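Local coordinates for protein manganese lipoxygenase (PDB 5FX8) that oxidises linoleic and alpha-linolenic acids with molecular oxygen to 11S- and 13R-hydroperoxy fatty acids, using a catalytic manganese ion, at residues L493-A498 and A529-V533; V175-L179 and G210-V215; F284-Y289 and A353-P358. All blocks are in the same frame, centred on the assembly; numbering follows the deposited sequence.

Contact 1 of 3, residues L493-A498 and A529-V533; sequences LPLHPA and AVEQV. With NAG (2-acetamido-2-deoxy-beta-D-glucopyranose), chain K.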
ATOM      1  N   LEU A 493     -10.551  -2.256 -14.181  1.00 14.69           N
ATOM      2  CA  LEU A 493     -11.343  -1.905 -15.358  1.00 15.42           C
ATOM      3  C   LEU A 493     -11.860  -3.164 -16.036  1.00 15.85           C
ATOM      4  O   LEU A 493     -11.183  -4.180 -16.097  1.00 15.19           O
ATOM      5  CB  LEU A 493     -10.522  -1.050 -16.342  1.00 12.35           C
ATOM      6  CG  LEU A 493     -10.244   0.368 -15.818  1.00 14.04           C
ATOM      7  CD1 LEU A 493      -9.197   1.086 -16.587  1.00 14.67           C
ATOM      8  CD2 LEU A 493     -11.467   1.230 -15.801  1.00 14.99           C
ATOM      9  N   PRO A 494     -13.048  -3.082 -16.619  1.00 15.86           N
ATOM     10  CA  PRO A 494     -13.832  -1.887 -16.885  1.00 15.24           C
ATOM     11  C   PRO A 494     -14.882  -1.604 -15.864  1.00 15.37           C
ATOM     12  O   PRO A 494     -15.514  -0.565 -15.935  1.00 15.16           O
ATOM     13  CB  PRO A 494     -14.485  -2.228 -18.207  1.00 18.57           C
ATOM     14  CG  PRO A 494     -14.719  -3.657 -18.084  1.00 18.23           C
ATOM     15  CD  PRO A 494     -13.531  -4.216 -17.407  1.00 15.54           C
ATOM     16  N   LEU A 495     -15.082  -2.533 -14.932  1.00 15.39           N
ATOM     17  CA  LEU A 495     -16.159  -2.386 -13.965  1.00 14.23           C
ATOM     18  C   LEU A 495     -15.925  -1.256 -12.971  1.00 18.80           C
ATOM     19  O   LEU A 495     -16.890  -0.751 -12.396  1.00 20.31           O
ATOM     20  CB  LEU A 495     -16.369  -3.704 -13.220  1.00 16.75           C
ATOM     21  CG  LEU A 495     -17.641  -4.450 -13.655  1.00 20.31           C
ATOM     22  CD1 LEU A 495     -18.834  -3.657 -13.269  1.00 14.87           C
ATOM     23  CD2 LEU A 495     -17.691  -4.683 -15.152  1.00 16.54           C
ATOM     24  N   HIS A 496     -14.687  -0.836 -12.755  1.00 13.43           N
ATOM     25  CA  HIS A 496     -14.369   0.150 -11.727  1.00 12.75           C
ATOM     26  C   HIS A 496     -13.534   1.300 -12.257  1.00 11.85           C
ATOM     27  O   HIS A 496     -12.337   1.386 -11.961  1.00 17.53           O
ATOM     28  CB  HIS A 496     -13.599  -0.491 -10.582  1.00 14.87           C
ATOM     29  CG  HIS A 496     -14.286  -1.660  -9.969  1.00 14.95           C
ATOM     30  ND1 HIS A 496     -14.008  -2.956 -10.335  1.00 18.56           N
ATOM     31  CD2 HIS A 496     -15.221  -1.732  -8.994  1.00 16.69           C
ATOM     32  CE1 HIS A 496     -14.744  -3.776  -9.614  1.00 14.58           C
ATOM     33  NE2 HIS A 496     -15.490  -3.059  -8.794  1.00 20.00           N
ATOM     34  N   PRO A 497     -14.136   2.235 -12.985  1.00 11.22           N
ATOM     35  CA  PRO A 497     -13.369   3.368 -13.515  1.00 11.41           C
ATOM     36  C   PRO A 497     -13.236   4.530 -12.542  1.00 11.66           C
ATOM     37  O   PRO A 497     -14.177   4.914 -11.846  1.00 11.55           O
ATOM     38  CB  PRO A 497     -14.187   3.781 -14.740  1.00 11.52           C
ATOM     39  CG  PRO A 497     -15.552   3.453 -14.381  1.00 14.65           C
ATOM     40  CD  PRO A 497     -15.523   2.246 -13.461  1.00 13.23           C
ATOM     41  N   ALA A 498     -12.034   5.096 -12.495  1.00 10.45           N
ATOM     42  CA  ALA A 498     -11.819   6.272 -11.671  1.00 10.85           C
ATOM     43  C   ALA A 498     -12.675   7.454 -12.119  1.00 12.93           C
ATOM     44  O   ALA A 498     -13.086   8.264 -11.293  1.00 12.41           O
ATOM     45  CB  ALA A 498     -10.355   6.651 -11.698  1.00 11.06           C
ATOM     46  N   ALA A 529      -6.933   4.493 -19.398  1.00 19.05           N
ATOM     47  CA  ALA A 529      -7.042   3.227 -18.691  1.00 17.42           C
ATOM     48  C   ALA A 529      -5.688   2.758 -18.194  1.00 17.74           C
ATOM     49  O   ALA A 529      -5.559   2.293 -17.054  1.00 15.87           O
ATOM     50  CB  ALA A 529      -7.654   2.178 -19.606  1.00 16.78           C
ATOM     51  N   VAL A 530      -4.669   2.857 -19.045  1.00 17.55           N
ATOM     52  CA  VAL A 530      -3.318   2.546 -18.601  1.00 15.90           C
ATOM     53  C   VAL A 530      -2.906   3.481 -17.483  1.00 15.28           C
ATOM     54  O   VAL A 530      -2.159   3.099 -16.580  1.00 20.37           O
ATOM     55  CB  VAL A 530      -2.340   2.605 -19.790  1.00 16.17           C
ATOM     56  CG1 VAL A 530      -0.942   2.386 -19.345  1.00 16.66           C
ATOM     57  CG2 VAL A 530      -2.695   1.544 -20.769  1.00 17.62           C
ATOM     58  N   GLU A 531      -3.401   4.708 -17.506  1.00 15.96           N
ATOM     59  CA  GLU A 531      -2.972   5.670 -16.507  1.00 16.96           C
ATOM     60  C   GLU A 531      -3.657   5.407 -15.175  1.00 15.20           C
ATOM     61  O   GLU A 531      -3.075   5.648 -14.107  1.00 19.59           O
ATOM     62  CB  GLU A 531      -3.247   7.082 -17.017  1.00 16.27           C
ATOM     63  CG  GLU A 531      -2.077   8.039 -16.918  1.00 19.94           C
ATOM     64  CD  GLU A 531      -0.777   7.474 -17.472  1.00 26.02           C
ATOM     65  OE1 GLU A 531      -0.571   7.552 -18.702  1.00 33.40           O
ATOM     66  OE2 GLU A 531       0.052   6.973 -16.668  1.00 32.34           O
ATOM     67  N   GLN A 532      -4.892   4.904 -15.223  1.00 14.87           N
ATOM     68  CA  GLN A 532      -5.550   4.479 -14.002  1.00 12.82           C
ATOM     69  C   GLN A 532      -4.837   3.268 -13.420  1.00 12.38           C
ATOM     70  O   GLN A 532      -4.403   3.287 -12.261  1.00 12.27           O
ATOM     71  CB  GLN A 532      -7.027   4.201 -14.267  1.00 12.13           C
ATOM     72  CG  GLN A 532      -7.639   3.268 -13.238  1.00 11.20           C
ATOM     73  CD  GLN A 532      -9.157   3.283 -13.155  1.00 11.63           C
ATOM     74  OE1 GLN A 532      -9.840   4.135 -13.719  1.00 16.13           O
ATOM     75  NE2 GLN A 532      -9.689   2.320 -12.440  1.00 10.23           N
ATOM     76  N   VAL A 533      -4.615   2.242 -14.236  1.00 11.91           N
ATOM     77  CA  VAL A 533      -3.941   1.081 -13.681  1.00 13.66           C
ATOM     78  C   VAL A 533      -2.550   1.454 -13.183  1.00 12.72           C
ATOM     79  O   VAL A 533      -2.068   0.882 -12.213  1.00 12.62           O
ATOM     80  CB  VAL A 533      -3.919  -0.084 -14.691  1.00 13.03           C
ATOM     81  CG1 VAL A 533      -3.301  -1.291 -14.069  1.00 11.00           C
ATOM     82  CG2 VAL A 533      -5.292  -0.434 -15.056  1.00 12.02           C
TER
HETATM   83  C1  NAG K1009       5.571   6.094 -19.527  1.00 17.55           C
HETATM   84  C2  NAG K1009       4.171   6.495 -19.146  1.00 16.54           C
HETATM   85  C3  NAG K1009       4.100   7.997 -18.924  1.00 17.55           C
HETATM   86  C4  NAG K1009       5.126   8.404 -17.886  1.00 16.74           C
HETATM   87  C5  NAG K1009       6.488   7.944 -18.349  1.00 14.37           C
HETATM   88  C6  NAG K1009       7.573   8.213 -17.351  1.00 14.71           C
HETATM   89  C7  NAG K1009       2.062   5.534 -19.943  1.00 21.99           C
HETATM   90  C8  NAG K1009       1.269   5.141 -21.142  1.00 20.23           C
HETATM   91  N2  NAG K1009       3.251   6.081 -20.185  1.00 20.38           N
HETATM   92  O3  NAG K1009       2.821   8.350 -18.429  1.00 19.45           O
HETATM   93  O4  NAG K1009       5.107   9.812 -17.704  1.00 18.29           O
HETATM   94  O5  NAG K1009       6.468   6.528 -18.547  1.00 16.54           O
HETATM   95  O6  NAG K1009       8.786   7.663 -17.839  1.00 17.46           O
HETATM   96  O7  NAG K1009       1.640   5.384 -18.816  1.00 24.79           O
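The side-chain amide nitrogen of Gln532 is gripped by two backbone carbonyls. NE2 donates to His496 O at 2.8 Å, bonding in that carbonyl's plane and almost within the plane of its own amide, and it also bonds to Gly491 O, just before the loop. The other end of the amide works in reverse: OE1 receives Ala498 N at 2.7 Å along a nearly straight N-H (171°), with the donor tilted well away from the carbonyl plane. One buried side chain accepts one hydrogen bond from the loop and donates two to the chain around it, and these bonds fix which way round the amide sits. Gln532 can reach that far because CG is anti to the backbone N (chi1 158°) and the chain stays extended beyond it. The arrangement joins helix 526-539 to the irregular loop that follows helix 485-490 in the lipoxygenase domain. In that loop the peptide between Leu493 and Pro494 is cis. Leu493 meets the glutamine from the opposite direction, its CD2 lying 3.9 Å from Gln532 OE1, while CD1 reaches the helix surface at Ala529 CB, 3.6 Å away, with Val533 CG2 more loosely beside it. The His496 ring turns away from the helix, bonding through ND1 to Val492 O and through NE2 to Glu167. Across the helix from the loop, Val530 packs on helix 86-124, and Glu531 OE1 comes within 3.1 Å of the acetamide oxygen O7 of an N-acetylglucosamine, a sugar that Tyr112 of the second subunit also hydrogen-bonds.

Contact 2 of 3, residues V175-L179 and G210-V215; sequences VLKRL and GRLFLV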
ATOM      1  N   VAL A 175     -19.182   0.507   3.930  1.00 10.21           N
ATOM      2  CA  VAL A 175     -20.241   1.443   3.571  1.00 10.86           C
ATOM      3  C   VAL A 175     -21.598   0.769   3.739  1.00 12.56           C
ATOM      4  O   VAL A 175     -22.560   1.403   4.167  1.00 17.38           O
ATOM      5  CB  VAL A 175     -20.038   2.050   2.151  1.00 10.76           C
ATOM      6  CG1 VAL A 175     -20.124   1.064   1.048  1.00  9.56           C
ATOM      7  CG2 VAL A 175     -21.041   3.125   1.876  1.00 11.05           C
ATOM      8  N   LEU A 176     -21.672  -0.529   3.496  1.00 10.71           N
ATOM      9  CA  LEU A 176     -22.958  -1.214   3.508  1.00 11.80           C
ATOM     10  C   LEU A 176     -23.611  -1.192   4.892  1.00 11.96           C
ATOM     11  O   LEU A 176     -22.943  -1.254   5.921  1.00 11.57           O
ATOM     12  CB  LEU A 176     -22.765  -2.653   3.044  1.00 11.07           C
ATOM     13  CG  LEU A 176     -24.028  -3.489   2.920  1.00 11.11           C
ATOM     14  CD1 LEU A 176     -24.766  -3.103   1.634  1.00 11.04           C
ATOM     15  CD2 LEU A 176     -23.700  -4.968   3.007  1.00  8.83           C
ATOM     16  N   LYS A 177     -24.933  -1.130   4.917  1.00 12.26           N
ATOM     17  CA  LYS A 177     -25.638  -1.045   6.183  1.00 13.39           C
ATOM     18  C   LYS A 177     -27.019  -1.646   5.998  1.00 14.43           C
ATOM     19  O   LYS A 177     -27.674  -1.379   4.994  1.00 15.41           O
ATOM     20  CB  LYS A 177     -25.705   0.408   6.648  1.00 13.86           C
ATOM     21  CG  LYS A 177     -26.990   0.781   7.285  1.00 23.39           C
ATOM     22  CD  LYS A 177     -27.444   2.168   6.832  1.00 30.58           C
ATOM     23  CE  LYS A 177     -28.907   2.444   7.194  1.00 26.49           C
ATOM     24  NZ  LYS A 177     -29.314   3.790   6.699  1.00 36.31           N
ATOM     25  N   ARG A 178     -27.434  -2.493   6.937  1.00 15.87           N
ATOM     26  CA  ARG A 178     -28.748  -3.124   6.886  1.00 16.19           C
ATOM     27  C   ARG A 178     -29.841  -2.119   7.219  1.00 16.56           C
ATOM     28  O   ARG A 178     -29.663  -1.250   8.069  1.00 23.30           O
ATOM     29  CB  ARG A 178     -28.812  -4.286   7.871  1.00 15.00           C
ATOM     30  CG  ARG A 178     -30.054  -5.128   7.744  1.00 17.12           C
ATOM     31  CD  ARG A 178     -30.264  -5.994   8.957  1.00 18.63           C
ATOM     32  NE  ARG A 178     -29.219  -6.993   9.136  1.00 20.70           N
ATOM     33  CZ  ARG A 178     -29.340  -8.284   8.859  1.00 18.99           C
ATOM     34  NH1 ARG A 178     -30.468  -8.767   8.395  1.00 18.29           N
ATOM     35  NH2 ARG A 178     -28.321  -9.092   9.052  1.00 18.76           N
ATOM     36  N   LEU A 179     -30.981  -2.242   6.566  1.00 17.01           N
ATOM     37  CA  LEU A 179     -32.099  -1.351   6.838  1.00 19.66           C
ATOM     38  C   LEU A 179     -32.910  -1.897   7.998  1.00 19.66           C
ATOM     39  O   LEU A 179     -33.450  -3.000   7.916  1.00 19.52           O
ATOM     40  CB  LEU A 179     -32.983  -1.181   5.607  1.00 19.14           C
ATOM     41  CG  LEU A 179     -32.312  -0.400   4.478  1.00 19.19           C
ATOM     42  CD1 LEU A 179     -33.253  -0.251   3.296  1.00 13.74           C
ATOM     43  CD2 LEU A 179     -31.788   0.962   4.988  1.00 17.78           C
ATOM     44  N   GLY A 210     -36.029  -7.561   7.589  1.00 21.59           N
ATOM     45  CA  GLY A 210     -34.624  -7.285   7.805  1.00 19.09           C
ATOM     46  C   GLY A 210     -33.715  -7.849   6.742  1.00 19.23           C
ATOM     47  O   GLY A 210     -32.585  -8.202   7.046  1.00 20.77           O
ATOM     48  N   ARG A 211     -34.186  -7.950   5.498  1.00 19.02           N
ATOM     49  CA  ARG A 211     -33.413  -8.495   4.391  1.00 15.23           C
ATOM     50  C   ARG A 211     -32.973  -7.437   3.378  1.00 15.33           C
ATOM     51  O   ARG A 211     -32.410  -7.802   2.355  1.00 14.28           O
ATOM     52  CB  ARG A 211     -34.212  -9.584   3.676  1.00 15.21           C
ATOM     53  CG  ARG A 211     -34.815 -10.591   4.606  1.00 17.12           C
ATOM     54  CD  ARG A 211     -35.544 -11.705   3.905  1.00 16.93           C
ATOM     55  NE  ARG A 211     -34.672 -12.807   3.527  1.00 18.19           N
ATOM     56  CZ  ARG A 211     -34.578 -13.969   4.165  1.00 17.31           C
ATOM     57  NH1 ARG A 211     -35.294 -14.214   5.238  1.00 20.74           N
ATOM     58  NH2 ARG A 211     -33.762 -14.897   3.721  1.00 20.80           N
ATOM     59  N   LEU A 212     -33.202  -6.146   3.635  1.00 14.70           N
ATOM     60  CA  LEU A 212     -32.782  -5.064   2.748  1.00 14.70           C
ATOM     61  C   LEU A 212     -31.566  -4.336   3.307  1.00 13.48           C
ATOM     62  O   LEU A 212     -31.531  -3.996   4.489  1.00 13.68           O
ATOM     63  CB  LEU A 212     -33.903  -4.052   2.523  1.00 17.06           C
ATOM     64  CG  LEU A 212     -34.997  -4.312   1.495  1.00 17.64           C
ATOM     65  CD1 LEU A 212     -35.721  -3.038   1.276  1.00 15.44           C
ATOM     66  CD2 LEU A 212     -34.471  -4.822   0.190  1.00 16.00           C
ATOM     67  N   PHE A 213     -30.600  -4.063   2.437  1.00 13.00           N
ATOM     68  CA  PHE A 213     -29.345  -3.414   2.769  1.00 12.57           C
ATOM     69  C   PHE A 213     -29.115  -2.270   1.794  1.00 12.51           C
ATOM     70  O   PHE A 213     -29.544  -2.326   0.647  1.00 11.65           O
ATOM     71  CB  PHE A 213     -28.169  -4.379   2.688  1.00 12.12           C
ATOM     72  CG  PHE A 213     -28.293  -5.570   3.559  1.00 13.83           C
ATOM     73  CD1 PHE A 213     -29.070  -6.656   3.179  1.00 14.57           C
ATOM     74  CD2 PHE A 213     -27.605  -5.637   4.752  1.00 13.95           C
ATOM     75  CE1 PHE A 213     -29.167  -7.755   3.987  1.00 14.31           C
ATOM     76  CE2 PHE A 213     -27.705  -6.739   5.549  1.00 14.47           C
ATOM     77  CZ  PHE A 213     -28.494  -7.794   5.161  1.00 14.01           C
ATOM     78  N   LEU A 214     -28.411  -1.243   2.244  1.00 13.88           N
ATOM     79  CA  LEU A 214     -28.284  -0.008   1.487  1.00 12.01           C
ATOM     80  C   LEU A 214     -26.840   0.437   1.431  1.00 11.83           C
ATOM     81  O   LEU A 214     -26.142   0.385   2.437  1.00 16.41           O
ATOM     82  CB  LEU A 214     -29.107   1.109   2.116  1.00 12.39           C
ATOM     83  CG  LEU A 214     -28.915   2.517   1.548  1.00 14.56           C
ATOM     84  CD1 LEU A 214     -29.291   2.574   0.096  1.00 11.75           C
ATOM     85  CD2 LEU A 214     -29.766   3.464   2.305  1.00 15.74           C
ATOM     86  N   VAL A 215     -26.400   0.891   0.266  1.00 11.31           N
ATOM     87  CA  VAL A 215     -25.191   1.689   0.130  1.00 10.42           C
ATOM     88  C   VAL A 215     -25.601   3.068  -0.351  1.00 11.48           C
ATOM     89  O   VAL A 215     -26.217   3.201  -1.410  1.00 13.02           O
ATOM     90  CB  VAL A 215     -24.201   1.059  -0.846  1.00 11.42           C
ATOM     91  CG1 VAL A 215     -22.994   1.971  -1.029  1.00 11.65           C
ATOM     92  CG2 VAL A 215     -23.795  -0.275  -0.343  1.00 13.63           C
TER
HETATM   93  O   HOH W   1     -34.352  -4.615   5.812  1.00 19.67           O
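Residues 175-179 and 210-215 run antiparallel, their end-to-end directions 148° apart, and pair as the edge of a five-stranded sheet, 177-178 being its outermost strand within the chain. Lys177 and Leu214 form the hydrogen-bonded pair: Lys177 N reaches Leu214 O at 3.1 Å, and Leu214 N returns to Lys177 O at 2.9 Å. Arg178 and Phe213 make the following non-hydrogen-bonded pair, and beyond it Leu179 N bonds to Leu212 O at 2.8 Å. The pairing then opens, and a water joins the strands, within hydrogen-bonding distance of Leu179 O and accepting from Leu212 N.

Arg178 and Phe213 project from the same face and lie side by side. CD2 and CE2 of the ring lie obliquely against CB and CG of the arginine, and its CZ stands 3.8 Å above the centre of the guanidinium, with the two planes 52° apart, so this is no parallel stack. A bend at chi3 (-65°) directs NH1 toward the Gly210 end of the partner segment, where it meets Gly210 O at 2.6 Å, nearly along the C=O axis but in a bond bent at the hydrogen. Gly210 has positive phi and is the C-prime residue of the Schellman motif ending helix 203-208. On the face of Lys177 and Leu214, Leu214 CB receives Leu179 CD2 at 3.9 Å. Toward the other end, Leu176 CD1 touches Val215 CG2 at 3.6 Å, and the two branches of Val175 straddle Val215 CG1.

NE and NH2 of Arg178 bond to Gly382 O and Pro390 O, so backbone carbonyls grip all three of its nitrogens. Its buried positive charge is probably eased by these oxygens, by the phenyl ring and by the nearby helix C-terminus.

Contact 3 of 3, residues F284-Y289 and A353-P358; sequences FYSQMY and AAIDFP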
ATOM      1  N   PHE A 284     -14.557   6.421  -5.254  1.00 10.69           N
ATOM      2  CA  PHE A 284     -14.350   7.708  -4.616  1.00 10.18           C
ATOM      3  C   PHE A 284     -14.471   7.583  -3.108  1.00 12.80           C
ATOM      4  O   PHE A 284     -13.652   8.132  -2.360  1.00 10.42           O
ATOM      5  CB  PHE A 284     -15.360   8.699  -5.160  1.00 11.30           C
ATOM      6  CG  PHE A 284     -15.350  10.022  -4.475  1.00 12.41           C
ATOM      7  CD1 PHE A 284     -16.155  10.258  -3.369  1.00 10.35           C
ATOM      8  CD2 PHE A 284     -14.577  11.048  -4.966  1.00  9.98           C
ATOM      9  CE1 PHE A 284     -16.151  11.472  -2.767  1.00 10.57           C
ATOM     10  CE2 PHE A 284     -14.577  12.257  -4.373  1.00  9.66           C
ATOM     11  CZ  PHE A 284     -15.356  12.484  -3.277  1.00 10.50           C
ATOM     12  N   TYR A 285     -15.499   6.858  -2.648  1.00 10.15           N
ATOM     13  CA  TYR A 285     -15.738   6.736  -1.215  1.00 10.14           C
ATOM     14  C   TYR A 285     -14.565   6.073  -0.516  1.00 11.19           C
ATOM     15  O   TYR A 285     -14.085   6.556   0.507  1.00 12.67           O
ATOM     16  CB  TYR A 285     -17.014   5.944  -0.944  1.00 10.33           C
ATOM     17  CG  TYR A 285     -17.237   5.661   0.530  1.00 11.35           C
ATOM     18  CD1 TYR A 285     -16.702   4.528   1.133  1.00 10.78           C
ATOM     19  CD2 TYR A 285     -17.975   6.526   1.319  1.00 11.83           C
ATOM     20  CE1 TYR A 285     -16.886   4.282   2.461  1.00 10.98           C
ATOM     21  CE2 TYR A 285     -18.174   6.278   2.644  1.00 11.29           C
ATOM     22  CZ  TYR A 285     -17.625   5.153   3.208  1.00 12.33           C
ATOM     23  OH  TYR A 285     -17.817   4.888   4.537  1.00 20.58           O
ATOM     24  N   SER A 286     -14.120   4.931  -1.029  1.00 11.64           N
ATOM     25  CA  SER A 286     -13.125   4.157  -0.312  1.00 10.89           C
ATOM     26  C   SER A 286     -11.820   4.921  -0.260  1.00 11.01           C
ATOM     27  O   SER A 286     -11.156   4.998   0.790  1.00 17.91           O
ATOM     28  CB  SER A 286     -12.949   2.800  -0.979  1.00 10.58           C
ATOM     29  OG  SER A 286     -12.136   2.888  -2.121  1.00  9.86           O
ATOM     30  N   GLN A 287     -11.468   5.549  -1.376  1.00 10.26           N
ATOM     31  CA  GLN A 287     -10.222   6.285  -1.384  1.00 10.60           C
ATOM     32  C   GLN A 287     -10.281   7.475  -0.446  1.00 14.14           C
ATOM     33  O   GLN A 287      -9.267   7.853   0.138  1.00 15.48           O
ATOM     34  CB  GLN A 287      -9.855   6.701  -2.805  1.00 10.81           C
ATOM     35  CG  GLN A 287      -9.485   5.510  -3.676  1.00 10.27           C
ATOM     36  CD  GLN A 287      -8.779   4.391  -2.893  1.00 10.38           C
ATOM     37  OE1 GLN A 287      -7.649   4.555  -2.455  1.00  9.34           O
ATOM     38  NE2 GLN A 287      -9.462   3.257  -2.716  1.00 15.86           N
ATOM     39  N   MET A 288     -11.445   8.072  -0.256  1.00 12.44           N
ATOM     40  CA  MET A 288     -11.382   9.308   0.504  1.00 10.46           C
ATOM     41  C   MET A 288     -11.786   9.116   1.947  1.00 12.49           C
ATOM     42  O   MET A 288     -11.356   9.865   2.825  1.00 18.53           O
ATOM     43  CB  MET A 288     -12.227  10.369  -0.185  1.00  9.79           C
ATOM     44  CG  MET A 288     -11.593  10.846  -1.466  1.00  9.40           C
ATOM     45  SD  MET A 288      -9.884  11.328  -1.202  1.00 19.02           S
ATOM     46  CE  MET A 288      -9.023  10.108  -2.068  1.00 13.46           C
ATOM     47  N   TYR A 289     -12.581   8.114   2.224  1.00 11.39           N
ATOM     48  CA  TYR A 289     -12.805   7.789   3.600  1.00 11.36           C
ATOM     49  C   TYR A 289     -11.551   7.229   4.250  1.00 11.17           C
ATOM     50  O   TYR A 289     -11.367   7.435   5.443  1.00 11.68           O
ATOM     51  CB  TYR A 289     -13.969   6.814   3.698  1.00 14.70           C
ATOM     52  CG  TYR A 289     -14.324   6.442   5.111  1.00 15.15           C
ATOM     53  CD1 TYR A 289     -15.124   7.266   5.883  1.00 15.36           C
ATOM     54  CD2 TYR A 289     -13.873   5.265   5.664  1.00 17.37           C
ATOM     55  CE1 TYR A 289     -15.457   6.928   7.163  1.00 16.51           C
ATOM     56  CE2 TYR A 289     -14.206   4.910   6.951  1.00 23.54           C
ATOM     57  CZ  TYR A 289     -14.998   5.745   7.702  1.00 23.58           C
ATOM     58  OH  TYR A 289     -15.330   5.399   8.997  1.00 24.05           O
ATOM     59  N   ALA A 353     -12.967  18.319  -4.050  1.00 12.95           N
ATOM     60  CA  ALA A 353     -14.091  17.541  -3.538  1.00 11.77           C
ATOM     61  C   ALA A 353     -13.605  16.317  -2.775  1.00 12.05           C
ATOM     62  O   ALA A 353     -14.123  15.999  -1.696  1.00 19.71           O
ATOM     63  CB  ALA A 353     -15.000  17.123  -4.686  1.00 11.21           C
ATOM     64  N   ALA A 354     -12.607  15.622  -3.330  1.00 11.27           N
ATOM     65  CA  ALA A 354     -11.948  14.531  -2.617  1.00 12.91           C
ATOM     66  C   ALA A 354     -11.474  14.953  -1.232  1.00 13.68           C
ATOM     67  O   ALA A 354     -11.665  14.222  -0.265  1.00 15.99           O
ATOM     68  CB  ALA A 354     -10.762  14.012  -3.426  1.00 12.53           C
ATOM     69  N   ILE A 355     -10.822  16.118  -1.125  1.00 14.27           N
ATOM     70  CA  ILE A 355     -10.318  16.567   0.170  1.00 14.50           C
ATOM     71  C   ILE A 355     -11.469  17.000   1.067  1.00 11.82           C
ATOM     72  O   ILE A 355     -11.388  16.868   2.286  1.00 12.10           O
ATOM     73  CB  ILE A 355      -9.265  17.683  -0.021  1.00 14.86           C
ATOM     74  CG1 ILE A 355      -7.927  17.095  -0.429  1.00 12.05           C
ATOM     75  CG2 ILE A 355      -8.998  18.446   1.251  1.00 13.94           C
ATOM     76  CD1 ILE A 355      -7.330  16.289   0.651  1.00 17.66           C
ATOM     77  N   ASP A 356     -12.559  17.510   0.491  1.00 15.60           N
ATOM     78  CA  ASP A 356     -13.684  17.920   1.330  1.00 11.61           C
ATOM     79  C   ASP A 356     -14.382  16.725   1.977  1.00 15.21           C
ATOM     80  O   ASP A 356     -14.922  16.848   3.082  1.00 14.34           O
ATOM     81  CB  ASP A 356     -14.656  18.765   0.501  1.00 14.12           C
ATOM     82  CG  ASP A 356     -16.003  19.016   1.193  1.00 22.36           C
ATOM     83  OD1 ASP A 356     -16.079  19.925   2.052  1.00 24.60           O
ATOM     84  OD2 ASP A 356     -17.008  18.346   0.838  1.00 18.48           O
ATOM     85  N   PHE A 357     -14.348  15.554   1.344  1.00 17.99           N
ATOM     86  CA  PHE A 357     -15.154  14.453   1.867  1.00 13.75           C
ATOM     87  C   PHE A 357     -14.763  13.963   3.274  1.00 14.42           C
ATOM     88  O   PHE A 357     -15.660  13.854   4.127  1.00 20.05           O
ATOM     89  CB  PHE A 357     -15.152  13.321   0.846  1.00 11.38           C
ATOM     90  CG  PHE A 357     -16.020  12.198   1.230  1.00 13.46           C
ATOM     91  CD1 PHE A 357     -17.389  12.286   1.067  1.00 12.37           C
ATOM     92  CD2 PHE A 357     -15.483  11.057   1.773  1.00 11.34           C
ATOM     93  CE1 PHE A 357     -18.198  11.260   1.420  1.00 14.31           C
ATOM     94  CE2 PHE A 357     -16.290  10.024   2.132  1.00 12.29           C
ATOM     95  CZ  PHE A 357     -17.649  10.124   1.958  1.00 14.83           C
ATOM     96  N   PRO A 358     -13.502  13.628   3.587  1.00 13.46           N
ATOM     97  CA  PRO A 358     -13.213  13.164   4.962  1.00 13.83           C
ATOM     98  C   PRO A 358     -13.431  14.210   6.045  1.00 15.97           C
ATOM     99  O   PRO A 358     -13.717  13.853   7.196  1.00 15.25           O
ATOM    100  CB  PRO A 358     -11.742  12.748   4.886  1.00 11.01           C
ATOM    101  CG  PRO A 358     -11.217  13.491   3.699  1.00 12.57           C
ATOM    102  CD  PRO A 358     -12.319  13.485   2.725  1.00 11.75           C
TER
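Helices 284-289 and 353-358 cross at -65°, their axes approaching to 8.9 Å, with Met288 over Ala354 and Tyr289 near Pro358. Phe357 reaches from the second helix across to the first, CG anti to the backbone N (chi1 -176°), and its ring is caught among three side chains. Phe284 turns an edge to its face, an edge-to-face pair with centroids 5.7 Å apart and planes at 69°, CE1 doing the touching. Tyr285 CD2 lies against Phe357 CZ at 3.7 Å, the two rings meeting obliquely, and Met288 CB closes on CD2 of the same phenylalanine at 3.9 Å. Phe284, Tyr285 and Phe357 together make an aromatic cluster in the crossing. Its first helix belongs to the long helix 268-305, which carries the manganese ligands His290 and His294; the side chain of Met288 is about 9 Å from the metal. Gln287 O accepts a hydrogen bond from His290 ND1, a bond that probably helps orient this ligand. Facing the partner helix, Met288 folds at chi2 and chi3, which lays its sulphur SD across Ala354, 3.6 Å from CB and 3.5 Å from Ala354 O. Further along, the Pro358 ring sits on Met288 O, with its CB at 3.6 Å, where the second helix is kinked. Trp343 of helix 342-346 touches both Met288 and Ala354.

Contacts 2, 3 and 1 come in that order along the chain, each closing before the next opens, all within the lipoxygenase domain. Helix 268-305 connects them: residues 284-289 of contact 3 belong to it, Val175 and Val215 of contact 2 pack against it, and the loop of contact 1 rests on its Ile276, Asn279 and Asn280. Contacts 2 and 3 have centres about 21 Å apart yet touch, Val175 CB lying 3.9 Å from Tyr285 CE1. Contact 1 is about 18 Å from contact 3 and about 27 Å from contact 2, centre to centre. The sheet edge and loop 493-498 thus both pack on the helix that supplies two manganese-binding histidines, the loop in turn holding helix 526-539.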